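Local structure of LBCATS-a (Synthetic construct, 5EY5) at residues Ile20-Ala25 with Pro62-Ala67; Pro28-Thr33 with Leu78-Glu83; Arg38-Val41 with Ile47-Leu50; Glu87-Glu90 with Pro96-Phe99. The protein probably catalyses, as the alpha subunit of tryptophan synthase, the cleavage of indole-3-glycerol phosphate to indole and glyceraldehyde 3-phosphate, and binds sn-glycerol-3-phosphate here. One frame throughout, in Å; residues are numbered along the deposited sequence.

Interaction 1 of 4, residues Ile20-Ala25 with Pro62-Ala67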
loop_
_atom_site.group_PDB
_atom_site.type_symbol
_atom_site.label_atom_id
_atom_site.label_comp_id
_atom_site.label_asym_id
_atom_site.label_seq_id
_atom_site.Cartn_x
_atom_site.Cartn_y
_atom_site.Cartn_z
ATOM N N ILE A 20 48.216 -8.140 26.994
ATOM C CA ILE A 20 47.646 -9.090 26.043
ATOM C C ILE A 20 47.118 -8.306 24.854
ATOM O O ILE A 20 45.970 -7.853 24.892
ATOM C CB ILE A 20 46.532 -9.924 26.691
ATOM C CG1 ILE A 20 47.038 -10.608 27.974
ATOM C CG2 ILE A 20 45.938 -10.902 25.684
ATOM C CD1 ILE A 20 45.935 -10.977 28.958
ATOM N N PRO A 21 47.903 -8.107 23.796
ATOM C CA PRO A 21 47.368 -7.406 22.622
ATOM C C PRO A 21 46.440 -8.300 21.812
ATOM O O PRO A 21 46.635 -9.518 21.726
ATOM C CB PRO A 21 48.624 -7.027 21.820
ATOM C CG PRO A 21 49.689 -7.968 22.274
ATOM C CD PRO A 21 49.367 -8.308 23.712
ATOM N N PHE A 22 45.418 -7.680 21.218
ATOM C CA PHE A 22 44.570 -8.335 20.222
ATOM C C PHE A 22 44.779 -7.681 18.861
ATOM O O PHE A 22 44.662 -6.457 18.745
ATOM C CB PHE A 22 43.090 -8.231 20.608
ATOM C CG PHE A 22 42.150 -8.546 19.473
ATOM C CD1 PHE A 22 41.599 -9.807 19.348
ATOM C CD2 PHE A 22 41.827 -7.582 18.522
ATOM C CE1 PHE A 22 40.737 -10.102 18.301
ATOM C CE2 PHE A 22 40.995 -7.872 17.482
ATOM C CZ PHE A 22 40.439 -9.130 17.362
ATOM N N ILE A 23 45.054 -8.487 17.825
ATOM C CA ILE A 23 44.924 -8.027 16.447
ATOM C C ILE A 23 44.054 -9.001 15.666
ATOM O O ILE A 23 43.951 -10.182 15.995
ATOM C CB ILE A 23 46.280 -7.862 15.719
ATOM C CG1 ILE A 23 47.042 -9.194 15.724
ATOM C CG2 ILE A 23 47.075 -6.706 16.317
ATOM C CD1 ILE A 23 48.309 -9.150 14.906
ATOM N N THR A 24 43.439 -8.489 14.602
ATOM C CA THR A 24 42.698 -9.341 13.677
ATOM C C THR A 24 43.670 -10.019 12.720
ATOM O O THR A 24 44.467 -9.350 12.064
ATOM C CB THR A 24 41.674 -8.518 12.892
ATOM O OG1 THR A 24 40.672 -8.013 13.782
ATOM C CG2 THR A 24 41.004 -9.372 11.790
ATOM N N ALA A 25 43.586 -11.341 12.610
ATOM C CA ALA A 25 44.463 -12.048 11.685
ATOM C C ALA A 25 44.062 -11.767 10.238
ATOM O O ALA A 25 42.879 -11.863 9.879
ATOM C CB ALA A 25 44.433 -13.556 11.950
ATOM N N PRO A 62 32.865 -0.873 15.839
ATOM C CA PRO A 62 33.166 -0.581 14.425
ATOM C C PRO A 62 34.614 -0.838 14.025
ATOM O O PRO A 62 34.864 -1.330 12.924
ATOM C CB PRO A 62 32.806 0.908 14.298
ATOM C CG PRO A 62 31.862 1.175 15.437
ATOM C CD PRO A 62 32.310 0.293 16.548
ATOM N N THR A 63 35.576 -0.487 14.877
ATOM C CA THR A 63 36.986 -0.690 14.550
ATOM C C THR A 63 37.272 -2.128 14.160
ATOM O O THR A 63 37.858 -2.406 13.106
ATOM C CB THR A 63 37.842 -0.311 15.750
ATOM O OG1 THR A 63 37.538 1.035 16.125
ATOM C CG2 THR A 63 39.319 -0.441 15.404
ATOM N N ILE A 64 36.916 -3.060 15.037
ATOM C CA ILE A 64 37.234 -4.450 14.769
ATOM C C ILE A 64 36.298 -5.040 13.718
ATOM O O ILE A 64 36.676 -5.991 13.026
ATOM C CB ILE A 64 37.232 -5.216 16.102
ATOM C CG1 ILE A 64 38.452 -4.743 16.906
ATOM C CG2 ILE A 64 37.270 -6.741 15.876
ATOM C CD1 ILE A 64 38.530 -5.252 18.304
ATOM N N GLN A 65 35.082 -4.492 13.575
ATOM C CA GLN A 65 34.215 -4.844 12.449
ATOM C C GLN A 65 34.917 -4.575 11.130
ATOM O O GLN A 65 34.861 -5.391 10.203
ATOM C CB GLN A 65 32.909 -4.028 12.482
ATOM C CG GLN A 65 31.904 -4.342 13.589
ATOM C CD GLN A 65 30.820 -3.271 13.679
ATOM O OE1 GLN A 65 30.449 -2.661 12.670
ATOM N NE2 GLN A 65 30.326 -3.019 14.892
ATOM N N ARG A 66 35.514 -3.385 11.006
ATOM C CA ARG A 66 36.220 -3.005 9.783
ATOM C C ARG A 66 37.458 -3.853 9.562
ATOM O O ARG A 66 37.787 -4.178 8.422
ATOM C CB ARG A 66 36.614 -1.525 9.821
ATOM C CG ARG A 66 35.426 -0.585 9.905
ATOM C CD ARG A 66 35.804 0.872 9.691
ATOM N NE ARG A 66 36.712 1.394 10.705
ATOM C CZ ARG A 66 36.316 1.956 11.842
ATOM N NH1 ARG A 66 35.021 2.047 12.115
ATOM N NH2 ARG A 66 37.211 2.416 12.711
ATOM N N ALA A 67 38.199 -4.169 10.631
ATOM C CA ALA A 67 39.351 -5.052 10.469
ATOM C C ALA A 67 38.917 -6.425 9.957
ATOM O O ALA A 67 39.561 -6.991 9.070
ATOM C CB ALA A 67 40.116 -5.171 11.790
#
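T24 and F22, two residues apart on strand 20-24, reach across to A67 and I64 of helix 62-67, whose axis runs at 44° to that of the strand. T24 packs nearer the C-terminal end of the strand, against A67. Its CB lies 3.9 Å from CB of A67. Beyond it the side chain forks. With chi1 at -66°, CG2 stands anti to the backbone N, which leaves OG1 beside that nitrogen and directed at the helix. OG1 comes within 3.5 Å of the A67 CB methyl and passes CG2 of I64 at 4.2 Å, while the CG2 branch of T24 skirts the A67 backbone, 3.9 Å from its O. Strand 18-24 is the first of the eight parallel strands of a TIM barrel. Helix 62-73 is the earlier of two helices between the second and third strands, and it packs near the C-terminal end of strand 18-24, the end of the barrel at which the ligand binds. Further back along the strand, F22 and I64 approach from opposite directions. The I64 chain is extended at chi2 (173°), carrying CD1 to 3.7 Å from CE2 of F22, and the methyl meets the ring obliquely. I64 also touches S234 and T183 and lines the pocket of bound sn-glycerol-3-phosphate, its side chain about 3 Å from the ligand at the nearest atoms.

Interaction 2 of 4, residues Pro28-Thr33 with Leu78-Glu83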
loop_
_atom_site.group_PDB
_atom_site.type_symbol
_atom_site.label_atom_id
_atom_site.label_comp_id
_atom_site.label_asym_id
_atom_site.label_seq_id
_atom_site.Cartn_x
_atom_site.Cartn_y
_atom_site.Cartn_z
ATOM N N PRO A 28 46.236 -6.055 7.559
ATOM C CA PRO A 28 45.737 -6.011 6.183
ATOM C C PRO A 28 45.985 -7.290 5.367
ATOM O O PRO A 28 45.343 -7.475 4.335
ATOM C CB PRO A 28 46.525 -4.848 5.582
ATOM C CG PRO A 28 47.827 -4.921 6.281
ATOM C CD PRO A 28 47.504 -5.314 7.696
ATOM N N ASP A 29 46.905 -8.145 5.809
ATOM C CA ASP A 29 47.087 -9.454 5.191
ATOM C C ASP A 29 47.896 -10.299 6.159
ATOM O O ASP A 29 48.433 -9.789 7.144
ATOM C CB ASP A 29 47.762 -9.353 3.817
ATOM C CG ASP A 29 49.132 -8.693 3.881
ATOM O OD1 ASP A 29 49.857 -8.918 4.865
ATOM O OD2 ASP A 29 49.480 -7.948 2.944
ATOM N N LEU A 30 48.003 -11.598 5.858
ATOM C CA LEU A 30 48.554 -12.522 6.856
ATOM C C LEU A 30 50.059 -12.363 7.020
ATOM O O LEU A 30 50.590 -12.545 8.131
ATOM C CB LEU A 30 48.208 -13.966 6.489
ATOM C CG LEU A 30 46.853 -14.447 6.998
ATOM C CD1 LEU A 30 46.578 -15.884 6.547
ATOM C CD2 LEU A 30 46.776 -14.328 8.530
ATOM N N GLU A 31 50.767 -12.036 5.935
ATOM C CA GLU A 31 52.185 -11.707 6.064
ATOM C C GLU A 31 52.384 -10.550 7.037
ATOM O O GLU A 31 53.310 -10.567 7.856
ATOM C CB GLU A 31 52.774 -11.372 4.693
ATOM C CG GLU A 31 53.981 -10.420 4.734
ATOM C CD GLU A 31 55.165 -10.954 5.546
ATOM O OE1 GLU A 31 55.954 -10.131 6.061
ATOM O OE2 GLU A 31 55.312 -12.189 5.670
ATOM N N THR A 32 51.512 -9.543 6.980
ATOM C CA THR A 32 51.648 -8.414 7.890
ATOM C C THR A 32 51.270 -8.805 9.312
ATOM O O THR A 32 51.857 -8.291 10.270
ATOM C CB THR A 32 50.797 -7.240 7.395
ATOM O OG1 THR A 32 51.210 -6.894 6.068
ATOM C CG2 THR A 32 50.975 -6.021 8.302
ATOM N N THR A 33 50.297 -9.707 9.466
ATOM C CA THR A 33 49.973 -10.240 10.783
ATOM C C THR A 33 51.187 -10.901 11.415
ATOM O O THR A 33 51.518 -10.647 12.582
ATOM C CB THR A 33 48.827 -11.255 10.687
ATOM O OG1 THR A 33 47.695 -10.673 10.020
ATOM C CG2 THR A 33 48.422 -11.708 12.076
ATOM N N LEU A 78 40.329 -19.894 8.353
ATOM C CA LEU A 78 40.874 -20.599 9.510
ATOM C C LEU A 78 42.143 -21.347 9.135
ATOM O O LEU A 78 43.184 -21.198 9.782
ATOM C CB LEU A 78 39.837 -21.564 10.080
ATOM C CG LEU A 78 39.034 -21.058 11.267
ATOM C CD1 LEU A 78 38.112 -22.150 11.774
ATOM C CD2 LEU A 78 39.998 -20.597 12.358
ATOM N N ASP A 79 42.078 -22.142 8.069
ATOM C CA ASP A 79 43.249 -22.898 7.629
ATOM C C ASP A 79 44.463 -22.004 7.402
ATOM O O ASP A 79 45.595 -22.423 7.665
ATOM C CB ASP A 79 42.927 -23.676 6.349
ATOM C CG ASP A 79 42.122 -24.940 6.616
ATOM O OD1 ASP A 79 42.422 -25.637 7.609
ATOM O OD2 ASP A 79 41.196 -25.236 5.831
ATOM N N LYS A 80 44.250 -20.774 6.919
ATOM C CA LYS A 80 45.373 -19.879 6.639
ATOM C C LYS A 80 45.971 -19.300 7.923
ATOM O O LYS A 80 47.183 -19.085 8.008
ATOM C CB LYS A 80 44.927 -18.756 5.699
ATOM C CG LYS A 80 44.822 -19.178 4.232
ATOM C CD LYS A 80 44.134 -18.112 3.387
ATOM C CE LYS A 80 43.914 -18.584 1.962
ATOM N NZ LYS A 80 43.026 -17.658 1.196
ATOM N N VAL A 81 45.146 -19.025 8.925
ATOM C CA VAL A 81 45.699 -18.541 10.186
ATOM C C VAL A 81 46.452 -19.667 10.892
ATOM O O VAL A 81 47.521 -19.443 11.478
ATOM C CB VAL A 81 44.585 -17.933 11.058
ATOM C CG1 VAL A 81 45.186 -17.168 12.273
ATOM C CG2 VAL A 81 43.732 -16.984 10.208
ATOM N N PHE A 82 45.935 -20.901 10.804
ATOM C CA PHE A 82 46.664 -22.069 11.303
ATOM C C PHE A 82 48.051 -22.178 10.677
ATOM O O PHE A 82 49.041 -22.434 11.372
ATOM C CB PHE A 82 45.860 -23.339 11.031
ATOM C CG PHE A 82 44.753 -23.589 12.021
ATOM C CD1 PHE A 82 44.960 -23.400 13.378
ATOM C CD2 PHE A 82 43.513 -24.030 11.593
ATOM C CE1 PHE A 82 43.941 -23.639 14.285
ATOM C CE2 PHE A 82 42.493 -24.275 12.503
ATOM C CZ PHE A 82 42.703 -24.073 13.840
ATOM N N GLU A 83 48.143 -22.027 9.352
ATOM C CA GLU A 83 49.447 -22.116 8.707
ATOM C C GLU A 83 50.363 -20.995 9.176
ATOM O O GLU A 83 51.571 -21.196 9.347
ATOM C CB GLU A 83 49.296 -22.092 7.186
#
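L30 meets K80 and V81 in a small apolar contact between two helices in the outer layer of the TIM barrel, where the first turn of helix 30-42 leans on the first turn of helix 78-91. L30 makes every contact on its side. Its CD1 methyl presses on K80 from the side, 3.4 Å from CB of K80, which is tighter than ordinary van der Waals contact, and it also lies 3.6 Å from O of K80. The two side chains cross at about a right angle, and beyond CG the lysine runs extended and leads away, its NZ being hydrogen-bonded to O of G75. Only the base of the lysine therefore packs on the leucine. On the buried side the touch is looser, CD2 of L30 standing 4.4 Å from CG2 of V81; M84, further along the same helix, also touches L30. The turn that presents L30 is fixed by D29 at the N-cap of its helix. OD1 of D29 accepts two donors of T32: the backbone N, met nearly along the C-O axis at 2.8 Å with an N-H...O angle of 153°, and OG1, which sits 36° out of the carboxylate plane at 2.7 Å from OD1.

Interaction 3 of 4, residues Arg38-Val41 with Ile47-Leu50; sequences RALV and IIEL. With G3P (sn-glycerol-3-phosphate), chain E.
I48 packs its outermost methyl, CD1, against V41 and L40, and this apolar contact is the whole of the direct meeting between helix segment 38-41 and segment 47-50. CD1 of I48 lies 3.7 Å from CG2 of V41, the two side chains crossing at about a right angle. The same methyl rests 4.0 Å from CB of L40, so it touches the helix at two consecutive residues. The reach comes from an extended isoleucine: with chi2 at 166°, CD1 is carried straight out from the strand. L40 turns the rest of its side chain to other partners, P21 of the neighbouring strand and V253 and V257 of helix 249-263.

The polar contact points the other way. The CB of E49 points away from the helix, and its extended chain delivers the carboxylate to bound sn-glycerol-3-phosphate. O1 of the ligand donates a short hydrogen bond of 2.5 Å to OE2 of E49, while OE1 stays 3.9 Å from that O1. The ligand is held further by Y175 OH and by the backbone N atoms of G184, G213, G233 and S234.

Backbone hydrogen bonds tie E49 to P21 and I23 on one side and I48 to P96 and V98 on the other, setting the strand between two parallel neighbours. A strand that turns one residue out to the helical layer and the next into the barrel, where here it meets the ligand, is characteristic of a TIM barrel, in this case in the beta-alpha-beta unit of strand 18-24, helix 30-42 and strand 48-51.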
loop_
_atom_site.group_PDB
_atom_site.type_symbol
_atom_site.label_atom_id
_atom_site.label_comp_id
_atom_site.label_asym_id
_atom_site.label_seq_id
_atom_site.Cartn_x
_atom_site.Cartn_y
_atom_site.Cartn_z
ATOM N N ARG A 38 55.357 -10.877 15.546
ATOM C CA ARG A 38 56.764 -10.846 15.925
ATOM C C ARG A 38 57.107 -9.522 16.593
ATOM O O ARG A 38 57.801 -9.492 17.616
ATOM C CB ARG A 38 57.646 -11.094 14.699
ATOM C CG ARG A 38 57.767 -12.565 14.297
ATOM C CD ARG A 38 58.311 -12.721 12.893
ATOM N NE ARG A 38 58.291 -14.117 12.459
ATOM C CZ ARG A 38 58.421 -14.517 11.197
ATOM N NH1 ARG A 38 58.581 -13.625 10.224
ATOM N NH2 ARG A 38 58.391 -15.812 10.904
ATOM N N ALA A 39 56.609 -8.419 16.032
ATOM C CA ALA A 39 56.782 -7.115 16.658
ATOM C C ALA A 39 56.169 -7.085 18.051
ATOM O O ALA A 39 56.758 -6.520 18.978
ATOM C CB ALA A 39 56.165 -6.025 15.779
ATOM N N LEU A 40 54.985 -7.683 18.219
ATOM C CA LEU A 40 54.300 -7.638 19.508
ATOM C C LEU A 40 55.109 -8.349 20.579
ATOM O O LEU A 40 55.219 -7.864 21.714
ATOM C CB LEU A 40 52.906 -8.268 19.392
ATOM C CG LEU A 40 51.869 -7.490 18.583
ATOM C CD1 LEU A 40 50.584 -8.299 18.488
ATOM C CD2 LEU A 40 51.638 -6.129 19.225
ATOM N N VAL A 41 55.690 -9.501 20.226
ATOM C CA VAL A 41 56.537 -10.248 21.149
ATOM C C VAL A 41 57.745 -9.416 21.549
ATOM O O VAL A 41 58.067 -9.289 22.732
ATOM C CB VAL A 41 56.954 -11.589 20.518
ATOM C CG1 VAL A 41 57.948 -12.321 21.408
ATOM C CG2 VAL A 41 55.715 -12.450 20.258
ATOM N N ILE A 47 50.854 -12.538 26.031
ATOM C CA ILE A 47 49.931 -13.423 25.346
ATOM C C ILE A 47 49.399 -12.623 24.178
ATOM O O ILE A 47 49.202 -11.410 24.292
ATOM C CB ILE A 47 48.769 -13.877 26.249
ATOM C CG1 ILE A 47 49.298 -14.612 27.491
ATOM C CG2 ILE A 47 47.761 -14.713 25.432
ATOM C CD1 ILE A 47 48.261 -14.780 28.614
ATOM N N ILE A 48 49.188 -13.286 23.050
ATOM C CA ILE A 48 48.695 -12.621 21.855
ATOM C C ILE A 48 47.357 -13.231 21.499
ATOM O O ILE A 48 47.247 -14.458 21.349
ATOM C CB ILE A 48 49.681 -12.726 20.685
ATOM C CG1 ILE A 48 50.903 -11.859 20.976
ATOM C CG2 ILE A 48 48.971 -12.326 19.385
ATOM C CD1 ILE A 48 52.069 -12.138 20.086
ATOM N N GLU A 49 46.337 -12.374 21.398
ATOM C CA GLU A 49 45.045 -12.750 20.854
ATOM C C GLU A 49 45.028 -12.468 19.359
ATOM O O GLU A 49 45.348 -11.354 18.926
ATOM C CB GLU A 49 43.913 -11.989 21.543
ATOM C CG GLU A 49 43.689 -12.375 22.992
ATOM C CD GLU A 49 42.584 -11.561 23.658
ATOM O OE1 GLU A 49 42.458 -11.643 24.895
ATOM O OE2 GLU A 49 41.843 -10.850 22.942
ATOM N N LEU A 50 44.655 -13.478 18.583
ATOM C CA LEU A 50 44.459 -13.349 17.142
ATOM C C LEU A 50 42.973 -13.498 16.851
ATOM O O LEU A 50 42.378 -14.538 17.155
ATOM C CB LEU A 50 45.266 -14.401 16.374
ATOM C CG LEU A 50 46.778 -14.146 16.340
ATOM C CD1 LEU A 50 47.524 -15.307 15.662
ATOM C CD2 LEU A 50 47.076 -12.841 15.644
HETATM O O1 G3P E . 40.062 -9.060 23.256
HETATM C C1 G3P E . 39.102 -8.372 22.512
HETATM C C2 G3P E . 39.568 -6.952 22.208
HETATM O O2 G3P E . 38.770 -6.476 21.162
HETATM C C3 G3P E . 39.487 -6.041 23.451
HETATM O O1P G3P E . 38.483 -5.060 23.335
HETATM O O4P G3P E . 38.966 -3.711 21.214
HETATM O O2P G3P E . 37.828 -2.525 23.113
HETATM O O3P G3P E . 40.184 -3.125 23.324
HETATM P P G3P E . 38.869 -3.570 22.729
#

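Interaction 4 of 4, residues Glu87-Glu90 with Pro96-Phe99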
loop_
_atom_site.group_PDB
_atom_site.type_symbol
_atom_site.label_atom_id
_atom_site.label_comp_id
_atom_site.label_asym_id
_atom_site.label_seq_id
_atom_site.Cartn_x
_atom_site.Cartn_y
_atom_site.Cartn_z
ATOM N N GLU A 87 53.971 -21.350 10.918
ATOM C CA GLU A 87 55.180 -20.599 10.594
ATOM C C GLU A 87 55.708 -19.898 11.834
ATOM O O GLU A 87 56.916 -19.896 12.092
ATOM C CB GLU A 87 54.915 -19.587 9.475
ATOM C CG GLU A 87 54.210 -20.164 8.267
ATOM C CD GLU A 87 54.795 -21.498 7.839
ATOM O OE1 GLU A 87 55.964 -21.527 7.393
ATOM O OE2 GLU A 87 54.086 -22.522 7.964
ATOM N N LEU A 88 54.813 -19.316 12.629
ATOM C CA LEU A 88 55.232 -18.733 13.897
ATOM C C LEU A 88 55.980 -19.751 14.748
ATOM O O LEU A 88 57.092 -19.489 15.217
ATOM C CB LEU A 88 54.018 -18.208 14.649
ATOM C CG LEU A 88 54.030 -16.708 14.903
ATOM C CD1 LEU A 88 52.692 -16.287 15.502
ATOM C CD2 LEU A 88 55.211 -16.313 15.805
ATOM N N ARG A 89 55.381 -20.922 14.957
ATOM C CA ARG A 89 55.962 -21.898 15.869
ATOM C C ARG A 89 57.298 -22.417 15.385
ATOM O O ARG A 89 58.069 -22.945 16.191
ATOM C CB ARG A 89 55.004 -23.070 16.083
ATOM C CG ARG A 89 53.741 -22.705 16.837
ATOM C CD ARG A 89 54.071 -22.030 18.152
ATOM N NE ARG A 89 52.874 -21.709 18.936
ATOM C CZ ARG A 89 52.868 -20.829 19.934
ATOM N NH1 ARG A 89 53.990 -20.180 20.230
ATOM N NH2 ARG A 89 51.752 -20.579 20.621
ATOM N N GLU A 90 57.594 -22.301 14.091
ATOM C CA GLU A 90 58.904 -22.732 13.624
ATOM C C GLU A 90 60.008 -22.017 14.385
ATOM O O GLU A 90 61.024 -22.625 14.729
ATOM C CB GLU A 90 59.037 -22.497 12.120
ATOM C CG GLU A 90 58.260 -23.500 11.280
ATOM C CD GLU A 90 58.565 -23.381 9.797
ATOM O OE1 GLU A 90 58.751 -22.242 9.317
ATOM O OE2 GLU A 90 58.626 -24.428 9.113
ATOM N N PRO A 96 52.358 -17.527 24.083
ATOM C CA PRO A 96 51.010 -18.099 24.029
ATOM C C PRO A 96 50.175 -17.388 22.978
ATOM O O PRO A 96 50.183 -16.157 22.876
ATOM C CB PRO A 96 50.461 -17.873 25.446
ATOM C CG PRO A 96 51.691 -17.658 26.299
ATOM C CD PRO A 96 52.669 -16.963 25.407
ATOM N N ILE A 97 49.462 -18.178 22.188
ATOM C CA ILE A 97 48.588 -17.682 21.130
ATOM C C ILE A 97 47.169 -18.103 21.472
ATOM O O ILE A 97 46.928 -19.273 21.795
ATOM C CB ILE A 97 49.004 -18.226 19.748
ATOM C CG1 ILE A 97 50.381 -17.702 19.366
ATOM C CG2 ILE A 97 47.964 -17.851 18.664
ATOM C CD1 ILE A 97 50.382 -16.226 19.051
ATOM N N VAL A 98 46.246 -17.144 21.431
ATOM C CA VAL A 98 44.822 -17.378 21.649
ATOM C C VAL A 98 44.085 -16.982 20.379
ATOM O O VAL A 98 44.324 -15.894 19.838
ATOM C CB VAL A 98 44.292 -16.578 22.853
ATOM C CG1 VAL A 98 42.762 -16.724 22.974
ATOM C CG2 VAL A 98 44.980 -17.044 24.131
ATOM N N PHE A 99 43.215 -17.876 19.894
ATOM C CA PHE A 99 42.280 -17.568 18.814
ATOM C C PHE A 99 40.998 -17.012 19.412
ATOM O O PHE A 99 40.383 -17.653 20.273
ATOM C CB PHE A 99 41.936 -18.803 17.975
ATOM C CG PHE A 99 42.907 -19.091 16.879
ATOM C CD1 PHE A 99 44.082 -18.369 16.771
ATOM C CD2 PHE A 99 42.639 -20.085 15.942
ATOM C CE1 PHE A 99 44.988 -18.645 15.750
ATOM C CE2 PHE A 99 43.524 -20.364 14.924
ATOM C CZ PHE A 99 44.709 -19.637 14.825
#
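L88 and I97 mark the closest backbone approach, their CA atoms 9.9 Å apart, so helix 87-90 reaches strand 97-99 through its side chains. The helix belongs to the outer layer of the TIM barrel, and the strand is the third of its eight, reached from the helix by a short loop. The apolar part of the bridge is slight: CD1 of L88 stands 4.2 Å from CD1 of I97, and L88 continues outward onto L34 and V37 of helix 30-42, joining two neighbouring helices to the strand.

R89 carries the larger share. Its CB does not point straight at the strand, but a bend at chi2 (-54°) sends the guanidinium inward, where it slides past I97 in the opposite direction. I97 CG1 meets the guanidinium obliquely, while the carbonyl carbon of P96 lies near the guanidinium plane, at its edge. The charged end of R89 has several partners. NH1 is hydrogen-bonded to O of N92 and O of V95, in the loop between helix and strand; NH2 is hydrogen-bonded to O of G122 and forms a salt bridge with OD1 of D124. That carboxylate oxygen also accepts from N of I97, so a single aspartate ties the arginine to the start of the strand. Such a set of bonds probably fixes the rotation of the guanidinium and helps balance its charge. Pressed against the strand in this way, NH2 of R89 lies 3.4 Å from CG1 of I97 and 3.7 Å from its backbone N.

Overall arrangement
Interactions 1, 3 and 4 are buried and each reaches one of the first three barrel strands, which lie side by side; interaction 2, partly exposed, joins helices alone. Interactions 2 and 3 share helix 30-42, and 2 and 4 share helix 78-91, where F82 and V81 pack on F99. Strand 48-51 is the seam: E49 exchanges backbone hydrogen bonds with P21 and I23 of interaction 1, and I48 and L50 with V98 of interaction 4. Chemistry follows position. Interactions 1 and 3 hold ligand-pocket residues, I64 and E49, whereas in interaction 4 the I97 side chain is about 13 Å from the ligand, and the charged group there, R89, is hydrogen-bonded to loop residues.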